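Local coordinates for protein mitochondrial enolase superfamily member 1 (Homo sapiens, PDB 4A35) that catalyses the magnesium-dependent dehydration of L-fuconate to 2-keto-3-deoxy-L-fuconate in the breakdown of L-fucose, at residues Tyr35-Tyr39 with Thr63-Val67. Residue numbers count along the deposited sequence, not the author numbering.
Sequences YSAAY and TEVVV
The first turn of helix 63-73 lies on one face of the middle strand of the three-stranded antiparallel sheet, within the N-terminal capping domain of the mandelate racemase/muconate lactonizing enzyme family. Strand 36-39 is extended; helix 63-67 opens with a Val-67 N to Thr-63 O hydrogen bond of 2.9 Å. Their axes run nearly parallel, 7.9 Å apart at -15°, with the CA atoms of Ala-38 and Val-67 5.8 Å apart. Ser-36 and Ala-38 point toward the helix, Ala-37 and Tyr-39 away. Ala-38 gives up the most surface: its CB sits 3.7 Å from Val-66 CG1 and 4.1 Å from Val-67 CG2, both valines having t rotamers. Thr-63, chi1 m, lies along the strand backbone, its CG2 3.6 Å from Ala-37 O and 3.9 Å from Ala-38 N, while its OG1 is 3.5 Å from Ser-36 CB. That hydroxyl hydrogen-bonds to Thr-58 and Gly-60, and Ser-36 OG (chi1 m) to the carbonyl of Asp-34. Val-66 also packs on Ile-105 of the second subunit. Just before the strand, Tyr-35 probably binds substrate. With no hydrogen bond between the segments, helix and strand meet through van der Waals contact, and the small Ala-38 side chain permits their close approach.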
# COMPACT_ATOMS: atom_id res chain seq x y z
N TYR A 35 -1.19 21.17 1.40
CA TYR A 35 -0.69 20.50 2.60
C TYR A 35 -1.82 20.38 3.61
O TYR A 35 -2.41 21.38 4.06
CB TYR A 35 0.48 21.30 3.19
CG TYR A 35 1.78 21.18 2.43
CD1 TYR A 35 1.86 20.48 1.22
CD2 TYR A 35 2.94 21.78 2.91
CE1 TYR A 35 3.07 20.38 0.51
CE2 TYR A 35 4.16 21.65 2.24
CZ TYR A 35 4.23 20.91 1.06
OH TYR A 35 5.42 20.80 0.39
N SER A 36 -2.09 19.16 4.02
CA SER A 36 -3.23 18.85 4.88
C SER A 36 -2.91 17.79 5.91
O SER A 36 -1.88 17.09 5.82
CB SER A 36 -4.39 18.36 4.01
OG SER A 36 -4.76 19.37 3.09
N ALA A 37 -3.85 17.60 6.86
CA ALA A 37 -3.68 16.56 7.86
C ALA A 37 -5.00 16.06 8.39
O ALA A 37 -5.99 16.82 8.48
CB ALA A 37 -2.84 17.11 9.05
N ALA A 38 -5.03 14.78 8.76
CA ALA A 38 -6.13 14.23 9.58
C ALA A 38 -5.65 14.49 11.03
O ALA A 38 -4.58 13.98 11.43
CB ALA A 38 -6.32 12.74 9.29
N TYR A 39 -6.33 15.37 11.75
CA TYR A 39 -5.90 15.77 13.11
C TYR A 39 -6.73 15.06 14.12
O TYR A 39 -7.96 15.24 14.15
CB TYR A 39 -6.03 17.29 13.27
CG TYR A 39 -5.56 17.78 14.63
CD1 TYR A 39 -4.23 17.59 15.04
CD2 TYR A 39 -6.40 18.50 15.46
CE1 TYR A 39 -3.77 18.08 16.26
CE2 TYR A 39 -5.96 18.97 16.71
CZ TYR A 39 -4.63 18.79 17.08
OH TYR A 39 -4.16 19.27 18.28
N THR A 63 -7.89 13.42 2.22
CA THR A 63 -7.82 13.56 3.68
C THR A 63 -9.10 13.00 4.32
O THR A 63 -9.01 12.36 5.36
CB THR A 63 -7.61 15.04 4.12
OG1 THR A 63 -6.42 15.59 3.48
CG2 THR A 63 -7.40 15.14 5.64
N GLU A 64 -10.28 13.22 3.67
CA GLU A 64 -11.56 12.71 4.16
C GLU A 64 -11.55 11.14 4.21
O GLU A 64 -12.22 10.55 5.06
CB GLU A 64 -12.73 13.27 3.33
CG GLU A 64 -12.95 12.61 1.96
CD GLU A 64 -12.02 12.99 0.83
OE1 GLU A 64 -10.97 13.62 1.08
OE2 GLU A 64 -12.27 12.52 -0.31
N VAL A 65 -10.81 10.47 3.28
CA VAL A 65 -10.71 9.00 3.27
C VAL A 65 -9.91 8.52 4.52
O VAL A 65 -10.28 7.51 5.19
CB VAL A 65 -10.11 8.49 1.92
CG1 VAL A 65 -10.09 6.98 1.89
CG2 VAL A 65 -10.87 9.06 0.71
N VAL A 66 -8.82 9.22 4.82
CA VAL A 66 -7.98 8.98 6.02
C VAL A 66 -8.86 9.17 7.29
O VAL A 66 -8.86 8.31 8.19
CB VAL A 66 -6.70 9.85 6.02
CG1 VAL A 66 -5.92 9.66 7.31
CG2 VAL A 66 -5.82 9.55 4.79
N VAL A 67 -9.60 10.30 7.38
CA VAL A 67 -10.53 10.58 8.49
C VAL A 67 -11.48 9.37 8.66
O VAL A 67 -11.65 8.87 9.77
CB VAL A 67 -11.29 11.94 8.28
CG1 VAL A 67 -12.46 12.07 9.26
CG2 VAL A 67 -10.31 13.10 8.44